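Local coordinates for protein yeast glycogen phosphorylase (PDB 1YGP) that belongs to the carbohydrate phosphorylase family of the GT-B clan and carries pyridoxal-5'-phosphate in a pocket of its chain, at residues A111-L116 / D151-E156; S176-G181 / F264-F269. One frame throughout, in Å; residues are numbered along the deposited sequence.

The two contacts, with centres about 18 Å apart, illustrate how a large GT-B protein joins helix ends to distant pieces of chain by a few polar bonds beside apolar packing. Both are largely buried, and neither touches the other subunit. Contact 1 brings helix 111-117 against helix 149-153 and the turn after it; there a carboxylate takes two backbone N-H groups, beside a patch of leucine and valine methyls. Contact 2 sets the end of helix 165-179 against the end of strand 255-267, where one threonine hydroxyl and an alanine methyl meet mostly main chain. They meet where Ala111 packs on Phe264, and helices 149-153 and 165-179 follow one another in the chain.

Contact 1: residues A111-L116 / D151-E156; sequences ALDNAL and DVLDQE
Glu156 reaches Ala111 and Leu112 with an extended side chain, its CG anti to the backbone N (chi1 -169°), and delivers its carboxylate to two successive backbone N-H groups near the start of helix 111-117. Leu112 N donates to Glu156 OE1 at 3.0 Å, a fairly straight bond of 162° that uses the syn lone pair. Ala111 N donates to Glu156 OE2 at 2.9 Å, but more bent, and it meets that oxygen from above the carboxylate plane, 37° out of it. With one bond on each oxygen, the rotation of the group is restricted, and a negative charge beside the N-H groups of an early helical turn would be expected to be favourable. The polar grip comes from the turn that ends the other segment: Leu153 to Glu156 forms a type I beta turn, closed by Glu156 N to Leu153 O at 3.2 Å.

The two short helices are thus joined by a glutamate from the turn after one and by an apolar part, methyl against methyl. Leu112 crosses both Val152 and Leu153 at about a right angle, and its CD1 does the touching, 3.6 Å from Leu153 CD1 and 4.1 Å from Val152 CG2. The other branch of Leu153, CD2, lies over the face of the Asp113 carboxylate, 3.9 Å from Asp113 CG. The charge of Asp113 is met elsewhere, by a salt bridge from OD2 to Arg135.

Around this pair, Trp219 touches Ala111, Leu112 and Glu156 alike. Helix 65-94 meets Glu156 through Tyr69, while Arg135 at the start of helix 135-145 touches Leu153, and helix 518-524 packs against Asp113.

Contact 2: residues S176-G181 / F264-F269; sequences SMATEG and FPVPGF
Thr179 and Ala178 join the last turn of helix 165-179 to the end of strand 255-267 and the loop after it, a buried contact in which helix side chains meet mostly backbone. The one hydrogen bond across it runs from Phe269 N to Thr179 OG1, 2.9 Å long and nearly straight at 161°. With OG1 anti to its own carbonyl carbon (chi1 -64°), the hydroxyl lies back beside the helix, where it is also bonded to Asp175 O; that second bond helps hold it to accept from Phe269. Thr179 CG2 lies alongside the Phe269 backbone, 3.6 Å from Phe269 O.

Gly268 presents main chain alone, its CA 3.3 Å from Thr179 OG1. One residue before Thr179, Ala178 CB rests on two carbonyl oxygens of the strand end, 3.6 Å from both Val266 O and Pro267 O, and reaches Val266 CG1 at 4.1 Å. The helix closes in a Schellman motif, Gly181 taking a positive phi of 58°.

Strand 255-267 pairs with strand 274-284 in the mixed sheet, and the far end of helix 165-179 lends Gly165 and Arg168 to the pyridoxal-5'-phosphate pocket. Arg519 of helix 518-524 touches both Thr179 and Phe269.

Contact 1: residues A111-L116 / D151-E156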
loop_
_atom_site.group_PDB
_atom_site.type_symbol
_atom_site.label_atom_id
_atom_site.label_comp_id
_atom_site.label_asym_id
_atom_site.label_seq_id
_atom_site.Cartn_x
_atom_site.Cartn_y
_atom_site.Cartn_z
ATOM N N ALA A 111 7.874 17.002 -1.869
ATOM C CA ALA A 111 8.069 17.193 -3.286
ATOM C C ALA A 111 7.249 18.209 -4.035
ATOM O O ALA A 111 7.836 18.846 -4.908
ATOM C CB ALA A 111 7.882 15.877 -3.981
ATOM N N LEU A 112 5.954 18.426 -3.795
ATOM C CA LEU A 112 5.158 19.377 -4.591
ATOM C C LEU A 112 5.715 20.778 -4.818
ATOM O O LEU A 112 5.875 21.165 -5.975
ATOM C CB LEU A 112 3.729 19.599 -4.006
ATOM C CG LEU A 112 2.461 19.671 -4.899
ATOM C CD1 LEU A 112 1.313 20.252 -4.107
ATOM C CD2 LEU A 112 2.628 20.616 -6.054
ATOM N N ASP A 113 6.057 21.589 -3.819
ATOM C CA ASP A 113 6.394 22.968 -4.151
ATOM C C ASP A 113 7.693 23.106 -4.923
ATOM O O ASP A 113 7.844 23.944 -5.817
ATOM C CB ASP A 113 6.470 23.758 -2.896
ATOM C CG ASP A 113 6.332 25.246 -3.083
ATOM O OD1 ASP A 113 5.786 25.691 -4.088
ATOM O OD2 ASP A 113 6.762 25.954 -2.177
ATOM N N ASN A 114 8.612 22.201 -4.584
ATOM C CA ASN A 114 9.851 22.100 -5.281
ATOM C C ASN A 114 9.557 21.834 -6.746
ATOM O O ASN A 114 10.200 22.467 -7.587
ATOM C CB ASN A 114 10.661 20.989 -4.666
ATOM C CG ASN A 114 12.080 20.981 -5.210
ATOM O OD1 ASN A 114 12.422 20.095 -5.981
ATOM N ND2 ASN A 114 12.962 21.942 -4.916
ATOM N N ALA A 115 8.578 20.993 -7.092
ATOM C CA ALA A 115 8.223 20.756 -8.488
ATOM C C ALA A 115 7.631 21.996 -9.113
ATOM O O ALA A 115 7.885 22.289 -10.278
ATOM C CB ALA A 115 7.183 19.678 -8.671
ATOM N N LEU A 116 6.871 22.778 -8.357
ATOM C CA LEU A 116 6.293 23.998 -8.893
ATOM C C LEU A 116 7.341 25.050 -9.261
ATOM O O LEU A 116 7.180 25.798 -10.245
ATOM C CB LEU A 116 5.305 24.506 -7.851
ATOM C CG LEU A 116 3.819 24.361 -8.138
ATOM C CD1 LEU A 116 3.497 22.937 -8.543
ATOM C CD2 LEU A 116 3.031 24.764 -6.902
ATOM N N ASP A 151 -2.675 25.826 1.687
ATOM C CA ASP A 151 -3.453 24.797 2.353
ATOM C C ASP A 151 -3.275 23.447 1.672
ATOM O O ASP A 151 -3.257 22.428 2.367
ATOM C CB ASP A 151 -4.947 25.109 2.358
ATOM C CG ASP A 151 -5.416 26.219 3.307
ATOM O OD1 ASP A 151 -4.784 26.476 4.340
ATOM O OD2 ASP A 151 -6.449 26.824 2.998
ATOM N N VAL A 152 -3.096 23.356 0.353
ATOM C CA VAL A 152 -2.952 22.037 -0.257
ATOM C C VAL A 152 -1.510 21.565 -0.067
ATOM O O VAL A 152 -1.274 20.365 0.034
ATOM C CB VAL A 152 -3.378 22.007 -1.823
ATOM C CG1 VAL A 152 -4.041 23.322 -2.185
ATOM C CG2 VAL A 152 -2.226 21.711 -2.752
ATOM N N LEU A 153 -0.538 22.463 0.080
ATOM C CA LEU A 153 0.867 22.115 0.235
ATOM C C LEU A 153 1.063 21.351 1.539
ATOM O O LEU A 153 1.726 20.305 1.623
ATOM C CB LEU A 153 1.651 23.429 0.183
ATOM C CG LEU A 153 2.642 23.672 -0.962
ATOM C CD1 LEU A 153 2.023 23.260 -2.243
ATOM C CD2 LEU A 153 3.050 25.116 -1.031
ATOM N N ASP A 154 0.357 21.808 2.567
ATOM C CA ASP A 154 0.415 21.148 3.846
ATOM C C ASP A 154 -0.111 19.738 3.902
ATOM O O ASP A 154 0.076 19.057 4.910
ATOM C CB ASP A 154 -0.335 21.944 4.874
ATOM C CG ASP A 154 0.677 22.599 5.772
ATOM O OD1 ASP A 154 1.100 23.702 5.414
ATOM O OD2 ASP A 154 1.053 21.996 6.791
ATOM N N GLN A 155 -0.781 19.242 2.884
ATOM C CA GLN A 155 -1.299 17.888 2.989
ATOM C C GLN A 155 -0.207 16.858 2.762
ATOM O O GLN A 155 -0.456 15.661 2.915
ATOM C CB GLN A 155 -2.388 17.627 1.952
ATOM C CG GLN A 155 -3.538 18.619 1.892
ATOM C CD GLN A 155 -4.131 18.772 3.258
ATOM O OE1 GLN A 155 -4.482 17.780 3.885
ATOM N NE2 GLN A 155 -4.240 19.990 3.772
ATOM N N GLU A 156 1.002 17.253 2.361
ATOM C CA GLU A 156 1.987 16.288 1.926
ATOM C C GLU A 156 2.858 15.797 3.055
ATOM O O GLU A 156 3.464 16.597 3.749
ATOM C CB GLU A 156 2.815 16.934 0.855
ATOM C CG GLU A 156 3.662 15.885 0.182
ATOM C CD GLU A 156 4.581 16.352 -0.935
ATOM O OE1 GLU A 156 4.487 17.502 -1.368
ATOM O OE2 GLU A 156 5.398 15.536 -1.359
#

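Contact 2: residues S176-G181 / F264-F269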
loop_
_atom_site.group_PDB
_atom_site.type_symbol
_atom_site.label_atom_id
_atom_site.label_comp_id
_atom_site.label_asym_id
_atom_site.label_seq_id
_atom_site.Cartn_x
_atom_site.Cartn_y
_atom_site.Cartn_z
ATOM N N SER A 176 21.079 19.466 -7.572
ATOM C CA SER A 176 22.075 20.176 -8.367
ATOM C C SER A 176 22.532 19.388 -9.596
ATOM O O SER A 176 22.737 19.971 -10.673
ATOM C CB SER A 176 23.278 20.509 -7.505
ATOM O OG SER A 176 22.836 21.226 -6.359
ATOM N N MET A 177 22.622 18.064 -9.501
ATOM C CA MET A 177 23.002 17.267 -10.637
ATOM C C MET A 177 21.929 17.437 -11.705
ATOM O O MET A 177 22.274 17.729 -12.857
ATOM C CB MET A 177 23.133 15.797 -10.239
ATOM C CG MET A 177 24.514 15.450 -9.674
ATOM S SD MET A 177 24.581 13.740 -9.079
ATOM C CE MET A 177 24.411 13.931 -7.341
ATOM N N ALA A 178 20.642 17.409 -11.317
ATOM C CA ALA A 178 19.553 17.572 -12.271
ATOM C C ALA A 178 19.539 18.944 -12.885
ATOM O O ALA A 178 19.278 19.066 -14.079
ATOM C CB ALA A 178 18.193 17.370 -11.623
ATOM N N THR A 179 19.842 19.996 -12.117
ATOM C CA THR A 179 19.877 21.349 -12.685
ATOM C C THR A 179 21.005 21.441 -13.693
ATOM O O THR A 179 20.849 21.996 -14.777
ATOM C CB THR A 179 20.087 22.402 -11.580
ATOM O OG1 THR A 179 18.943 22.300 -10.761
ATOM C CG2 THR A 179 20.150 23.823 -12.039
ATOM N N GLU A 180 22.139 20.832 -13.359
ATOM C CA GLU A 180 23.305 20.882 -14.216
ATOM C C GLU A 180 23.288 19.926 -15.403
ATOM O O GLU A 180 24.258 19.880 -16.164
ATOM C CB GLU A 180 24.532 20.645 -13.333
ATOM C CG GLU A 180 24.862 21.978 -12.696
ATOM C CD GLU A 180 26.096 22.070 -11.813
ATOM O OE1 GLU A 180 26.949 21.185 -11.858
ATOM O OE2 GLU A 180 26.211 23.049 -11.077
ATOM N N GLY A 181 22.220 19.158 -15.620
ATOM C CA GLY A 181 22.171 18.187 -16.704
ATOM C C GLY A 181 23.299 17.161 -16.604
ATOM O O GLY A 181 23.833 16.733 -17.626
ATOM N N PHE A 264 11.483 7.799 -8.634
ATOM C CA PHE A 264 11.088 9.111 -8.202
ATOM C C PHE A 264 11.728 10.050 -9.222
ATOM O O PHE A 264 12.959 10.021 -9.353
ATOM C CB PHE A 264 11.623 9.310 -6.767
ATOM C CG PHE A 264 11.308 10.699 -6.233
ATOM C CD1 PHE A 264 12.195 11.764 -6.478
ATOM C CD2 PHE A 264 10.106 10.922 -5.562
ATOM C CE1 PHE A 264 11.865 13.048 -6.058
ATOM C CE2 PHE A 264 9.789 12.214 -5.145
ATOM C CZ PHE A 264 10.661 13.275 -5.393
ATOM N N PRO A 265 10.997 10.840 -10.011
ATOM C CA PRO A 265 11.558 11.815 -10.935
ATOM C C PRO A 265 12.208 12.989 -10.195
ATOM O O PRO A 265 11.710 13.378 -9.145
ATOM C CB PRO A 265 10.347 12.157 -11.796
ATOM C CG PRO A 265 9.187 12.073 -10.854
ATOM C CD PRO A 265 9.540 10.844 -10.042
ATOM N N VAL A 266 13.288 13.612 -10.665
ATOM C CA VAL A 266 13.963 14.705 -9.957
ATOM C C VAL A 266 14.164 15.889 -10.914
ATOM O O VAL A 266 14.994 15.812 -11.829
ATOM C CB VAL A 266 15.361 14.237 -9.395
ATOM C CG1 VAL A 266 16.024 15.422 -8.727
ATOM C CG2 VAL A 266 15.236 13.119 -8.360
ATOM N N PRO A 267 13.429 16.998 -10.768
ATOM C CA PRO A 267 13.552 18.182 -11.596
ATOM C C PRO A 267 14.777 18.980 -11.204
ATOM O O PRO A 267 15.244 18.848 -10.065
ATOM C CB PRO A 267 12.273 18.911 -11.372
ATOM C CG PRO A 267 12.086 18.696 -9.898
ATOM C CD PRO A 267 12.481 17.245 -9.693
ATOM N N GLY A 268 15.210 19.784 -12.190
ATOM C CA GLY A 268 16.339 20.702 -12.130
ATOM C C GLY A 268 15.822 22.109 -12.377
ATOM O O GLY A 268 14.774 22.251 -13.004
ATOM N N PHE A 269 16.446 23.196 -11.913
ATOM C CA PHE A 269 15.928 24.554 -12.104
ATOM C C PHE A 269 16.240 25.034 -13.510
ATOM O O PHE A 269 17.378 25.015 -13.987
ATOM C CB PHE A 269 16.561 25.447 -11.069
ATOM C CG PHE A 269 16.071 26.886 -10.996
ATOM C CD1 PHE A 269 14.814 27.186 -10.452
ATOM C CD2 PHE A 269 16.912 27.927 -11.415
ATOM C CE1 PHE A 269 14.406 28.513 -10.323
ATOM C CE2 PHE A 269 16.503 29.248 -11.280
ATOM C CZ PHE A 269 15.253 29.533 -10.735
#